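Local coordinates for protein Aureochrome1 (Vaucheria frigida, PDB 3UE6) that senses blue light through a flavin mononucleotide bound in its LOV domain, a signalling module of the PAS family, at residues Phe48-Ala53 and Ile139-Gly144; Thr71-Asp76 and Tyr116-Thr121; Arg94-Ile99 and Val111-Tyr116; Asn125-Ala130 and Gly144-Val149. All coordinates share one frame; numbering follows the deposited sequence.

Overall arrangement
The four contacts lie in one PAS domain built on a five-stranded antiparallel sheet. Interaction 1 pairs strands 48-52 and 139-145, and interaction 4 pairs 139-145 with 122-133; they share Gly-144, with centres about 13 Å apart. Strand 109-116, next to 122-133, carries interaction 3, where helix 93-105 packs on it about 10 Å, centre to centre, from interaction 4. Interaction 2 sits at the surface, about 20 Å between centres from interaction 1, and shares Tyr-116 with interaction 3. Along the chain, interaction 3 is nested inside interaction 2, and that inside interaction 1, while the segments of interactions 1 and 4 alternate. Interactions 1, 3 and 4 all touch the flavin, so sheet and helix together enclose the chromophore.

Interaction 1 of 4, residues Phe48-Ala53 and Ile139-Gly144; sequences FVITDA and IVNYVG. With FMN (flavin mononucleotide), chain G.
Thr-51 and Tyr-142 sit opposite each other in an antiparallel hydrogen-bonded pair, where strand 48-52 runs beside strand 139-145. The Thr-51 carbonyl is gripped twice: Tyr-142 N and the Asn-141 side-chain amide come to its O from opposite faces of the carbonyl plane. Asn-141 has CG anti to its carbonyl carbon (chi1 -75°), which swings ND2 across to Thr-51 O at 2.9 Å in an almost straight bond (174°) lying in the plane of the amide. An alanine in place of Asn-141 would probably leave Thr-51 O with the single Tyr-142 N bond across this pair and loosen the strands there. On the flavin face packing is close: Thr-51 CG2 meets the methyl C7M of the flavin at 3.4 Å, and Tyr-142 CB lies 3.7 Å from the same methyl. Gly-144 adds to this wall, and a side chain there would run into flavin C6. The far end is looser and partly exposed. Ala-53 N still bonds to Val-140 O at 3.2 Å, but from above the carbonyl plane, and Ala-53 CB stays 4.1 Å from Tyr-142 CE2 at the ring edge. Val-140 and Asn-141 form a classic beta bulge opposite Leu-132 of strand 122-133. That strand and strand 60-63 flank the pair in the sheet, helix 36-43 covers Val-143, and Ile-50 packs against Ile-50 of the second subunit.

Interaction 2 of 4, residues Thr71-Asp76 and Tyr116-Thr121; sequences TGYSLD and YRQDGT
Tyr-73 has CG anti to its carbonyl carbon (chi1 -69°) and Gln-118 has CG anti to its backbone N (chi1 -171°), and together these torsions lay the Gln-118 aliphatic stem over one face of the tyrosine ring. Gln-118 CB stands above the ring centre, 3.6 Å from the centroid of Tyr-73, a CH-pi contact, and Gln-118 CG continues over the same face, 3.5 Å from CE1 of Tyr-73. The glutamine chain then bends at chi2; its amide plane stands 81° from the ring and the polar end leads away. Beside this CH-pi contact, Gln-118 N gives a 2.9 Å hydrogen bond to Thr-71 O, nearly along the C=O axis. The aliphatic part of Arg-117 lies against the same carbonyl, its CG 3.4 Å from Thr-71 O. At the ring's edge Tyr-73 OH donates to a water at 2.7 Å, which in turn donates to Tyr-116 O. An alanine in place of Tyr-73 would probably leave the Gln-118 stem without its platform and break this water bridge. The loop is shaped by a type I turn from Arg-117 to Gly-120 and an Asx turn, Asp-119 OD1 accepting from Thr-121 N; that oxygen also accepts from Thr-121 OG1. Phe-85 meets the Tyr-73 ring edge-to-face. With one direct hydrogen bond between the segments, the hold on this surface loop probably rests largely on the CH-pi contact and bridging water.

Interaction 3 of 4, residues Arg94-Ile99 and Val111-Tyr116; sequences RAVDKI and VCLLNY. With FMN (flavin mononucleotide), chain G.
Helix 93-105 of the PAS fold lies over strand 109-116, an outermost strand of the sheet within this chain, with Ala-95, Lys-98 and Ile-99 meeting Val-111 and Leu-113. The short segments approach to 8.6 Å between axes, their directions 132° apart, and no hydrogen bond passes between them. Val-111 is the wedge. Its CG1, anti to the backbone N (chi1 -170°), reaches Ala-95 CB at 3.8 Å, while CG2 fits between two helix side chains, 3.5 Å from Ile-99 CG1 and close to Lys-98 CD. Lys-98 lends only its aliphatic length here; its NZ forms a salt bridge with Glu-164. Further along, Ile-99 CD1 and Leu-113 CD2 meet tip to tip at 4.0 Å. Leu-113 and Ile-99 also line the flavin site, joined by Val-96: Leu-113 CD2 is 3.5 Å from flavin O2, Ile-99 CG2 faces ribityl C1', and Val-96 CG1 lies 3.7 Å from O4'. At the strand's other end Asn-115 takes the pyrimidine edge of the flavin. Flavin N3 donates to Asn-115 OD1 at 3.0 Å in a nearly straight bond (177°), and ND2 returns a weak bond to O2. Asn-125 ND2 gives OD1 a second donor, which should help fix which way round the amide lies. A flavin enclosed between helices and an antiparallel sheet, its polar ring edge met by side-chain amides from the strands, is the arrangement of a LOV photosensor.

Interaction 4 of 4, residues Asn125-Ala130 and Gly144-Val149; sequences NLFFVA and GVQSKV. With FMN (flavin mononucleotide), chain G.
Phe-128 and Val-145 carry the regular backbone pairing: Phe-128 N bonds to Val-145 O at 2.9 Å, and Val-145 N to Phe-128 O. Beyond Val-145 side chains join in the pairing. Ser-147 N donates to Asn-125 OD1 at 3.1 Å, fairly straight (169°), and Ser-147 OG donates to Leu-126 O at 2.8 Å, in the carbonyl plane on a lone pair. Leu-126 N answers with a backbone bond to Ser-147 O. Apolar contact is modest, Leu-126 CB touching Val-149 CG1 at 3.9 Å. Asn-125, Phe-127 and Gln-146 turn to the flavin. The Phe-127 ring presents one face to the isoalloxazine, with C4A 3.4 Å above its plane and offset toward the rim. Gln-146 bends at chi2 (73°), bringing NE2 to flavin O4 in a weak 3.3 Å bond near N5; in LOV domains the glutamine at this site is thought to sense the light-driven change at N5. Asn-125 ND2, whose polar partner is Asn-115, lies 3.4 Å from the same O4. The hairpin of strands 122-133 and 139-145 forms the middle of the sheet, between 109-116 and 48-52, while Phe-67 and Leu-70 of helix 65-71 pack on Gln-146.

Interaction 1 of 4, residues Phe48-Ala53 and Ile139-Gly144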
# COMPACT_ATOMS: atom_id res chain seq x y z
N PHE A 48 -6.95 -6.03 -1.42
CA PHE A 48 -6.21 -5.08 -2.24
C PHE A 48 -5.10 -5.74 -3.05
O PHE A 48 -4.73 -6.89 -2.81
CB PHE A 48 -5.63 -3.96 -1.37
CG PHE A 48 -4.60 -4.42 -0.38
CD1 PHE A 48 -3.26 -4.48 -0.73
CD2 PHE A 48 -4.97 -4.80 0.91
CE1 PHE A 48 -2.30 -4.90 0.18
CE2 PHE A 48 -4.01 -5.22 1.82
CZ PHE A 48 -2.68 -5.27 1.46
N VAL A 49 -4.59 -4.99 -4.01
CA VAL A 49 -3.42 -5.40 -4.77
C VAL A 49 -2.45 -4.23 -4.95
O VAL A 49 -2.82 -3.07 -4.75
CB VAL A 49 -3.81 -5.96 -6.16
CG1 VAL A 49 -4.72 -7.18 -6.01
CG2 VAL A 49 -4.47 -4.89 -6.99
N ILE A 50 -1.21 -4.55 -5.30
CA ILE A 50 -0.23 -3.54 -5.67
C ILE A 50 0.31 -3.88 -7.05
O ILE A 50 0.73 -5.01 -7.29
CB ILE A 50 0.96 -3.51 -4.71
CG1 ILE A 50 0.50 -3.44 -3.25
CG2 ILE A 50 1.86 -2.32 -5.03
CD1 ILE A 50 0.08 -2.07 -2.80
N THR A 51 0.29 -2.91 -7.96
CA THR A 51 0.86 -3.11 -9.29
C THR A 51 2.13 -2.29 -9.45
O THR A 51 2.33 -1.30 -8.75
CB THR A 51 -0.13 -2.73 -10.39
OG1 THR A 51 -0.35 -1.32 -10.37
CG2 THR A 51 -1.45 -3.46 -10.19
N ASP A 52 2.99 -2.72 -10.37
CA ASP A 52 4.20 -1.99 -10.69
C ASP A 52 4.04 -1.30 -12.04
O ASP A 52 4.01 -1.96 -13.08
CB ASP A 52 5.40 -2.94 -10.73
CG ASP A 52 6.73 -2.20 -10.72
OD1 ASP A 52 6.79 -1.07 -11.24
OD2 ASP A 52 7.71 -2.77 -10.19
N ALA A 53 3.92 0.02 -12.02
CA ALA A 53 3.68 0.77 -13.25
C ALA A 53 4.90 0.82 -14.17
O ALA A 53 4.76 1.02 -15.38
CB ALA A 53 3.22 2.19 -12.92
N ILE A 139 4.13 8.36 -11.66
CA ILE A 139 3.38 7.25 -11.09
C ILE A 139 4.18 5.96 -11.18
O ILE A 139 4.48 5.48 -12.27
CB ILE A 139 2.02 7.06 -11.77
CG1 ILE A 139 1.06 8.16 -11.31
CG2 ILE A 139 1.46 5.69 -11.43
CD1 ILE A 139 -0.26 8.14 -12.02
N VAL A 140 4.52 5.42 -10.02
CA VAL A 140 5.47 4.32 -9.95
C VAL A 140 4.79 3.02 -9.50
O VAL A 140 5.24 1.92 -9.85
CB VAL A 140 6.64 4.67 -9.01
CG1 VAL A 140 6.41 4.11 -7.62
CG2 VAL A 140 7.95 4.16 -9.59
N ASN A 141 3.71 3.16 -8.75
CA ASN A 141 2.92 2.02 -8.29
C ASN A 141 1.44 2.37 -8.28
O ASN A 141 1.08 3.55 -8.25
CB ASN A 141 3.31 1.62 -6.87
CG ASN A 141 4.63 0.88 -6.81
OD1 ASN A 141 5.61 1.39 -6.26
ND2 ASN A 141 4.66 -0.33 -7.35
N TYR A 142 0.60 1.35 -8.28
CA TYR A 142 -0.83 1.54 -8.09
C TYR A 142 -1.31 0.64 -6.97
O TYR A 142 -0.81 -0.47 -6.80
CB TYR A 142 -1.59 1.22 -9.38
CG TYR A 142 -1.59 2.31 -10.43
CD1 TYR A 142 -2.55 3.31 -10.41
CD2 TYR A 142 -0.64 2.32 -11.44
CE1 TYR A 142 -2.56 4.31 -11.38
CE2 TYR A 142 -0.65 3.32 -12.41
CZ TYR A 142 -1.61 4.31 -12.37
OH TYR A 142 -1.62 5.30 -13.33
N VAL A 143 -2.27 1.13 -6.19
CA VAL A 143 -2.94 0.29 -5.22
C VAL A 143 -4.41 0.15 -5.61
O VAL A 143 -5.11 1.14 -5.81
CB VAL A 143 -2.80 0.84 -3.78
CG1 VAL A 143 -3.20 2.31 -3.70
CG2 VAL A 143 -3.60 -0.01 -2.79
N GLY A 144 -4.86 -1.09 -5.77
CA GLY A 144 -6.25 -1.36 -6.11
C GLY A 144 -7.00 -1.92 -4.92
O GLY A 144 -6.47 -2.77 -4.20
N1 FMN G . -10.24 -3.96 -13.28
C2 FMN G . -11.29 -4.75 -12.87
O2 FMN G . -12.18 -5.05 -13.67
N3 FMN G . -11.34 -5.21 -11.57
C4 FMN G . -10.35 -4.88 -10.68
O4 FMN G . -10.39 -5.29 -9.52
C4A FMN G . -9.28 -4.09 -11.09
N5 FMN G . -8.27 -3.75 -10.21
C5A FMN G . -7.22 -2.95 -10.63
C6 FMN G . -6.22 -2.62 -9.73
C7 FMN G . -5.15 -1.82 -10.14
C7M FMN G . -4.06 -1.46 -9.17
C8 FMN G . -5.10 -1.36 -11.45
C8M FMN G . -3.96 -0.49 -11.88
C9 FMN G . -6.11 -1.69 -12.34
C9A FMN G . -7.18 -2.49 -11.94
N10 FMN G . -8.19 -2.85 -12.82
C10 FMN G . -9.24 -3.63 -12.40
C1' FMN G . -8.20 -2.36 -14.23
C2' FMN G . -7.43 -3.23 -15.22
O2' FMN G . -6.21 -3.64 -14.65
C3' FMN G . -7.19 -2.42 -16.49
O3' FMN G . -6.43 -1.26 -16.20
C4' FMN G . -8.52 -2.03 -17.11
O4' FMN G . -9.21 -3.19 -17.48
C5' FMN G . -8.37 -1.13 -18.34
O5' FMN G . -7.26 -1.55 -19.11
P FMN G . -7.44 -2.39 -20.47
O1P FMN G . -8.07 -3.72 -20.12
O2P FMN G . -6.10 -2.63 -21.11
O3P FMN G . -8.33 -1.66 -21.45

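Interaction 2 of 4, residues Thr71-Asp76 and Tyr116-Thr121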
# COMPACT_ATOMS: atom_id res chain seq x y z
N THR A 71 -11.55 -13.48 -5.00
CA THR A 71 -11.50 -13.76 -6.43
C THR A 71 -11.49 -15.26 -6.73
O THR A 71 -12.05 -15.71 -7.74
CB THR A 71 -10.28 -13.11 -7.10
OG1 THR A 71 -9.09 -13.54 -6.44
CG2 THR A 71 -10.39 -11.60 -7.02
N GLY A 72 -10.85 -16.04 -5.87
CA GLY A 72 -10.77 -17.48 -6.04
C GLY A 72 -9.49 -17.94 -6.71
O GLY A 72 -9.34 -19.13 -7.01
N TYR A 73 -8.57 -17.01 -6.94
CA TYR A 73 -7.29 -17.32 -7.57
C TYR A 73 -6.21 -17.55 -6.53
O TYR A 73 -6.29 -17.04 -5.42
CB TYR A 73 -6.85 -16.18 -8.47
CG TYR A 73 -7.69 -16.00 -9.71
CD1 TYR A 73 -7.43 -16.73 -10.86
CD2 TYR A 73 -8.76 -15.11 -9.73
CE1 TYR A 73 -8.20 -16.59 -11.99
CE2 TYR A 73 -9.53 -14.95 -10.86
CZ TYR A 73 -9.25 -15.69 -11.99
OH TYR A 73 -10.02 -15.54 -13.12
N SER A 74 -5.19 -18.32 -6.89
CA SER A 74 -4.04 -18.45 -6.01
C SER A 74 -3.03 -17.37 -6.37
O SER A 74 -3.03 -16.85 -7.49
CB SER A 74 -3.41 -19.84 -6.13
OG SER A 74 -2.37 -19.86 -7.09
N LEU A 75 -2.16 -17.03 -5.43
CA LEU A 75 -1.25 -15.89 -5.59
C LEU A 75 -0.28 -15.96 -6.76
O LEU A 75 -0.05 -14.95 -7.44
CB LEU A 75 -0.48 -15.65 -4.29
CG LEU A 75 0.81 -14.83 -4.40
CD1 LEU A 75 0.49 -13.35 -4.56
CD2 LEU A 75 1.71 -15.07 -3.20
N ASP A 76 0.30 -17.12 -7.01
CA ASP A 76 1.28 -17.24 -8.09
C ASP A 76 0.66 -16.91 -9.44
O ASP A 76 1.25 -16.19 -10.25
CB ASP A 76 1.89 -18.64 -8.11
CG ASP A 76 2.63 -18.97 -6.83
OD1 ASP A 76 3.11 -18.04 -6.15
OD2 ASP A 76 2.75 -20.17 -6.50
N TYR A 116 -15.50 -11.35 -12.32
CA TYR A 116 -15.61 -12.80 -12.39
C TYR A 116 -14.58 -13.49 -11.51
O TYR A 116 -13.41 -13.10 -11.48
CB TYR A 116 -15.43 -13.27 -13.83
CG TYR A 116 -16.58 -12.92 -14.75
CD1 TYR A 116 -16.88 -11.60 -15.06
CD2 TYR A 116 -17.36 -13.92 -15.32
CE1 TYR A 116 -17.93 -11.28 -15.90
CE2 TYR A 116 -18.41 -13.61 -16.16
CZ TYR A 116 -18.69 -12.30 -16.45
OH TYR A 116 -19.73 -11.99 -17.29
N ARG A 117 -15.03 -14.52 -10.80
CA ARG A 117 -14.13 -15.32 -9.98
C ARG A 117 -13.51 -16.43 -10.83
O ARG A 117 -14.00 -16.74 -11.92
CB ARG A 117 -14.89 -15.92 -8.80
CG ARG A 117 -15.38 -14.92 -7.78
CD ARG A 117 -15.92 -15.65 -6.56
NE ARG A 117 -16.56 -14.76 -5.60
CZ ARG A 117 -17.83 -14.41 -5.65
NH1 ARG A 117 -18.62 -14.87 -6.61
NH2 ARG A 117 -18.33 -13.59 -4.73
N GLN A 118 -12.44 -17.02 -10.33
CA GLN A 118 -11.71 -18.06 -11.05
C GLN A 118 -12.64 -19.17 -11.52
O GLN A 118 -12.38 -19.82 -12.53
CB GLN A 118 -10.60 -18.63 -10.16
CG GLN A 118 -9.64 -19.56 -10.87
CD GLN A 118 -9.99 -21.02 -10.68
OE1 GLN A 118 -11.15 -21.37 -10.45
NE2 GLN A 118 -8.99 -21.89 -10.76
N ASP A 119 -13.74 -19.36 -10.80
CA ASP A 119 -14.66 -20.46 -11.09
C ASP A 119 -15.82 -20.04 -11.99
O ASP A 119 -16.67 -20.86 -12.35
CB ASP A 119 -15.19 -21.05 -9.79
CG ASP A 119 -16.07 -20.08 -9.03
OD1 ASP A 119 -16.12 -18.89 -9.42
OD2 ASP A 119 -16.70 -20.49 -8.04
N GLY A 120 -15.86 -18.76 -12.36
CA GLY A 120 -16.84 -18.26 -13.30
C GLY A 120 -18.03 -17.57 -12.67
O GLY A 120 -18.89 -17.03 -13.37
N THR A 121 -18.10 -17.58 -11.34
CA THR A 121 -19.17 -16.90 -10.64
C THR A 121 -18.92 -15.40 -10.63
O THR A 121 -17.76 -14.96 -10.59
CB THR A 121 -19.33 -17.39 -9.20
OG1 THR A 121 -18.05 -17.37 -8.55
CG2 THR A 121 -19.87 -18.81 -9.18
O HOH W 1 -12.04 -13.82 -13.44

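Interaction 3 of 4, residues Arg94-Ile99 and Val111-Tyr116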
# COMPACT_ATOMS: atom_id res chain seq x y z
N ARG A 94 -18.09 0.26 -20.89
CA ARG A 94 -18.18 1.68 -20.58
C ARG A 94 -17.53 1.97 -19.23
O ARG A 94 -16.90 3.00 -19.05
CB ARG A 94 -19.65 2.11 -20.56
CG ARG A 94 -19.88 3.61 -20.61
CD ARG A 94 -21.36 3.95 -20.78
NE ARG A 94 -21.69 4.33 -22.15
CZ ARG A 94 -22.89 4.73 -22.55
NH1 ARG A 94 -23.89 4.81 -21.67
NH2 ARG A 94 -23.11 5.06 -23.81
N ALA A 95 -17.68 1.04 -18.29
CA ALA A 95 -17.09 1.19 -16.96
C ALA A 95 -15.61 0.88 -17.00
O ALA A 95 -14.82 1.49 -16.28
CB ALA A 95 -17.81 0.31 -15.96
N VAL A 96 -15.22 -0.10 -17.82
CA VAL A 96 -13.81 -0.36 -18.06
C VAL A 96 -13.16 0.86 -18.71
O VAL A 96 -12.03 1.21 -18.38
CB VAL A 96 -13.59 -1.59 -18.95
CG1 VAL A 96 -12.11 -1.76 -19.27
CG2 VAL A 96 -14.14 -2.84 -18.29
N ASP A 97 -13.88 1.49 -19.63
CA ASP A 97 -13.41 2.73 -20.24
C ASP A 97 -13.05 3.75 -19.16
O ASP A 97 -11.98 4.37 -19.22
CB ASP A 97 -14.47 3.34 -21.16
CG ASP A 97 -14.77 2.47 -22.38
OD1 ASP A 97 -13.87 1.74 -22.83
OD2 ASP A 97 -15.91 2.53 -22.88
N LYS A 98 -13.93 3.93 -18.18
CA LYS A 98 -13.70 4.92 -17.14
C LYS A 98 -12.41 4.61 -16.38
O LYS A 98 -11.63 5.51 -16.07
CB LYS A 98 -14.89 5.02 -16.18
CG LYS A 98 -14.73 6.09 -15.10
CD LYS A 98 -15.70 5.88 -13.94
CE LYS A 98 -15.55 6.93 -12.85
NZ LYS A 98 -15.94 8.28 -13.33
N ILE A 99 -12.19 3.34 -16.08
CA ILE A 99 -10.98 2.93 -15.37
C ILE A 99 -9.70 3.12 -16.19
O ILE A 99 -8.71 3.63 -15.68
CB ILE A 99 -11.05 1.46 -14.90
CG1 ILE A 99 -12.22 1.28 -13.92
CG2 ILE A 99 -9.74 1.06 -14.24
CD1 ILE A 99 -12.49 -0.17 -13.55
N VAL A 111 -14.97 2.69 -9.43
CA VAL A 111 -16.02 2.25 -10.34
C VAL A 111 -16.67 0.98 -9.84
O VAL A 111 -16.02 0.15 -9.20
CB VAL A 111 -15.47 2.00 -11.75
CG1 VAL A 111 -16.61 1.80 -12.73
CG2 VAL A 111 -14.60 3.16 -12.19
N CYS A 112 -17.96 0.82 -10.13
CA CYS A 112 -18.66 -0.41 -9.80
C CYS A 112 -18.96 -1.19 -11.09
O CYS A 112 -19.72 -0.73 -11.94
CB CYS A 112 -19.95 -0.10 -9.04
SG CYS A 112 -20.84 -1.56 -8.45
N LEU A 113 -18.35 -2.37 -11.21
CA LEU A 113 -18.55 -3.22 -12.38
C LEU A 113 -18.66 -4.70 -12.02
O LEU A 113 -18.23 -5.12 -10.94
CB LEU A 113 -17.44 -3.01 -13.42
CG LEU A 113 -15.97 -2.85 -13.00
CD1 LEU A 113 -15.59 -3.70 -11.79
CD2 LEU A 113 -15.06 -3.16 -14.18
N LEU A 114 -19.23 -5.48 -12.93
CA LEU A 114 -19.32 -6.93 -12.76
C LEU A 114 -17.96 -7.58 -12.97
O LEU A 114 -17.35 -7.44 -14.04
CB LEU A 114 -20.32 -7.51 -13.76
CG LEU A 114 -20.81 -8.92 -13.45
CD1 LEU A 114 -21.58 -8.90 -12.14
CD2 LEU A 114 -21.68 -9.46 -14.58
N ASN A 115 -17.49 -8.30 -11.96
CA ASN A 115 -16.26 -9.07 -12.07
C ASN A 115 -16.50 -10.58 -11.94
O ASN A 115 -17.56 -11.01 -11.47
CB ASN A 115 -15.22 -8.62 -11.03
CG ASN A 115 -14.47 -7.38 -11.46
OD1 ASN A 115 -13.67 -6.84 -10.70
ND2 ASN A 115 -14.72 -6.92 -12.69
N TYR A 116 -15.50 -11.35 -12.32
CA TYR A 116 -15.61 -12.80 -12.39
C TYR A 116 -14.58 -13.49 -11.51
O TYR A 116 -13.41 -13.10 -11.48
CB TYR A 116 -15.43 -13.27 -13.83
CG TYR A 116 -16.58 -12.92 -14.75
CD1 TYR A 116 -16.88 -11.60 -15.06
CD2 TYR A 116 -17.36 -13.92 -15.32
CE1 TYR A 116 -17.93 -11.28 -15.90
CE2 TYR A 116 -18.41 -13.61 -16.16
CZ TYR A 116 -18.69 -12.30 -16.45
OH TYR A 116 -19.73 -11.99 -17.29
N1 FMN G . -10.24 -3.96 -13.28
C2 FMN G . -11.29 -4.75 -12.87
O2 FMN G . -12.18 -5.05 -13.67
N3 FMN G . -11.34 -5.21 -11.57
C4 FMN G . -10.35 -4.88 -10.68
O4 FMN G . -10.39 -5.29 -9.52
C4A FMN G . -9.28 -4.09 -11.09
N5 FMN G . -8.27 -3.75 -10.21
C5A FMN G . -7.22 -2.95 -10.63
C6 FMN G . -6.22 -2.62 -9.73
C7 FMN G . -5.15 -1.82 -10.14
C7M FMN G . -4.06 -1.46 -9.17
C8 FMN G . -5.10 -1.36 -11.45
C8M FMN G . -3.96 -0.49 -11.88
C9 FMN G . -6.11 -1.69 -12.34
C9A FMN G . -7.18 -2.49 -11.94
N10 FMN G . -8.19 -2.85 -12.82
C10 FMN G . -9.24 -3.63 -12.40
C1' FMN G . -8.20 -2.36 -14.23
C2' FMN G . -7.43 -3.23 -15.22
O2' FMN G . -6.21 -3.64 -14.65
C3' FMN G . -7.19 -2.42 -16.49
O3' FMN G . -6.43 -1.26 -16.20
C4' FMN G . -8.52 -2.03 -17.11
O4' FMN G . -9.21 -3.19 -17.48
C5' FMN G . -8.37 -1.13 -18.34
O5' FMN G . -7.26 -1.55 -19.11
P FMN G . -7.44 -2.39 -20.47
O1P FMN G . -8.07 -3.72 -20.12
O2P FMN G . -6.10 -2.63 -21.11
O3P FMN G . -8.33 -1.66 -21.45

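Interaction 4 of 4, residues Asn125-Ala130 and Gly144-Val149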
# COMPACT_ATOMS: atom_id res chain seq x y z
N ASN A 125 -18.40 -5.31 -8.20
CA ASN A 125 -17.20 -4.82 -7.54
C ASN A 125 -17.10 -3.30 -7.50
O ASN A 125 -16.90 -2.67 -8.54
CB ASN A 125 -15.96 -5.40 -8.24
CG ASN A 125 -14.67 -5.01 -7.57
OD1 ASN A 125 -14.67 -4.44 -6.48
ND2 ASN A 125 -13.55 -5.34 -8.20
N LEU A 126 -17.27 -2.71 -6.32
CA LEU A 126 -16.94 -1.30 -6.11
C LEU A 126 -15.44 -1.20 -5.91
O LEU A 126 -14.90 -1.53 -4.85
CB LEU A 126 -17.66 -0.69 -4.91
CG LEU A 126 -17.32 0.78 -4.62
CD1 LEU A 126 -17.36 1.62 -5.90
CD2 LEU A 126 -18.21 1.40 -3.55
N PHE A 127 -14.76 -0.75 -6.95
CA PHE A 127 -13.33 -0.88 -7.01
C PHE A 127 -12.66 0.51 -7.07
O PHE A 127 -13.01 1.35 -7.89
CB PHE A 127 -12.99 -1.76 -8.22
CG PHE A 127 -11.75 -1.37 -8.93
CD1 PHE A 127 -10.51 -1.60 -8.37
CD2 PHE A 127 -11.81 -0.80 -10.19
CE1 PHE A 127 -9.36 -1.25 -9.03
CE2 PHE A 127 -10.67 -0.45 -10.86
CZ PHE A 127 -9.43 -0.68 -10.29
N PHE A 128 -11.71 0.75 -6.16
CA PHE A 128 -10.98 2.01 -6.11
C PHE A 128 -9.52 1.82 -6.50
O PHE A 128 -8.90 0.81 -6.16
CB PHE A 128 -11.08 2.66 -4.72
CG PHE A 128 -10.22 3.90 -4.56
CD1 PHE A 128 -10.68 5.14 -4.98
CD2 PHE A 128 -8.97 3.83 -3.96
CE1 PHE A 128 -9.90 6.28 -4.83
CE2 PHE A 128 -8.19 4.96 -3.80
CZ PHE A 128 -8.65 6.19 -4.23
N VAL A 129 -8.97 2.79 -7.22
CA VAL A 129 -7.58 2.75 -7.66
C VAL A 129 -6.87 4.08 -7.40
O VAL A 129 -7.46 5.15 -7.57
CB VAL A 129 -7.47 2.36 -9.16
CG1 VAL A 129 -8.30 3.29 -10.03
CG2 VAL A 129 -6.02 2.35 -9.61
N ALA A 130 -5.62 4.01 -6.96
CA ALA A 130 -4.83 5.21 -6.68
C ALA A 130 -3.38 5.06 -7.11
O ALA A 130 -2.72 4.07 -6.77
CB ALA A 130 -4.91 5.58 -5.21
N GLY A 144 -4.86 -1.09 -5.77
CA GLY A 144 -6.25 -1.36 -6.11
C GLY A 144 -7.00 -1.92 -4.92
O GLY A 144 -6.47 -2.77 -4.20
N VAL A 145 -8.22 -1.45 -4.70
CA VAL A 145 -9.04 -1.93 -3.60
C VAL A 145 -10.37 -2.47 -4.10
O VAL A 145 -11.15 -1.74 -4.72
CB VAL A 145 -9.29 -0.84 -2.55
CG1 VAL A 145 -10.20 -1.36 -1.45
CG2 VAL A 145 -7.98 -0.33 -1.97
N GLN A 146 -10.63 -3.74 -3.84
CA GLN A 146 -11.86 -4.38 -4.29
C GLN A 146 -12.83 -4.59 -3.13
O GLN A 146 -12.41 -4.71 -1.98
CB GLN A 146 -11.56 -5.72 -4.97
CG GLN A 146 -10.68 -5.62 -6.20
CD GLN A 146 -9.23 -5.33 -5.86
OE1 GLN A 146 -8.78 -5.58 -4.74
NE2 GLN A 146 -8.49 -4.80 -6.83
N SER A 147 -14.12 -4.62 -3.44
CA SER A 147 -15.14 -4.84 -2.43
C SER A 147 -16.46 -5.28 -3.07
O SER A 147 -17.02 -4.56 -3.90
CB SER A 147 -15.35 -3.59 -1.57
OG SER A 147 -15.85 -2.51 -2.35
N LYS A 148 -16.92 -6.46 -2.68
CA LYS A 148 -18.21 -6.98 -3.13
C LYS A 148 -19.32 -6.11 -2.56
O LYS A 148 -19.25 -5.66 -1.41
CB LYS A 148 -18.37 -8.43 -2.66
CG LYS A 148 -19.65 -9.13 -3.09
CD LYS A 148 -20.03 -10.20 -2.08
CE LYS A 148 -18.82 -11.01 -1.64
NZ LYS A 148 -19.12 -11.90 -0.48
N VAL A 149 -20.35 -5.85 -3.37
CA VAL A 149 -21.48 -5.05 -2.92
C VAL A 149 -22.80 -5.73 -3.26
O VAL A 149 -22.87 -6.58 -4.15
CB VAL A 149 -21.47 -3.62 -3.53
CG1 VAL A 149 -20.28 -2.83 -3.02
CG2 VAL A 149 -21.47 -3.69 -5.04
N1 FMN G . -10.24 -3.96 -13.28
C2 FMN G . -11.29 -4.75 -12.87
O2 FMN G . -12.18 -5.05 -13.67
N3 FMN G . -11.34 -5.21 -11.57
C4 FMN G . -10.35 -4.88 -10.68
O4 FMN G . -10.39 -5.29 -9.52
C4A FMN G . -9.28 -4.09 -11.09
N5 FMN G . -8.27 -3.75 -10.21
C5A FMN G . -7.22 -2.95 -10.63
C6 FMN G . -6.22 -2.62 -9.73
C7 FMN G . -5.15 -1.82 -10.14
C7M FMN G . -4.06 -1.46 -9.17
C8 FMN G . -5.10 -1.36 -11.45
C8M FMN G . -3.96 -0.49 -11.88
C9 FMN G . -6.11 -1.69 -12.34
C9A FMN G . -7.18 -2.49 -11.94
N10 FMN G . -8.19 -2.85 -12.82
C10 FMN G . -9.24 -3.63 -12.40
C1' FMN G . -8.20 -2.36 -14.23
C2' FMN G . -7.43 -3.23 -15.22
O2' FMN G . -6.21 -3.64 -14.65
C3' FMN G . -7.19 -2.42 -16.49
O3' FMN G . -6.43 -1.26 -16.20
C4' FMN G . -8.52 -2.03 -17.11
O4' FMN G . -9.21 -3.19 -17.48
C5' FMN G . -8.37 -1.13 -18.34
O5' FMN G . -7.26 -1.55 -19.11
P FMN G . -7.44 -2.39 -20.47
O1P FMN G . -8.07 -3.72 -20.12
O2P FMN G . -6.10 -2.63 -21.11
O3P FMN G . -8.33 -1.66 -21.45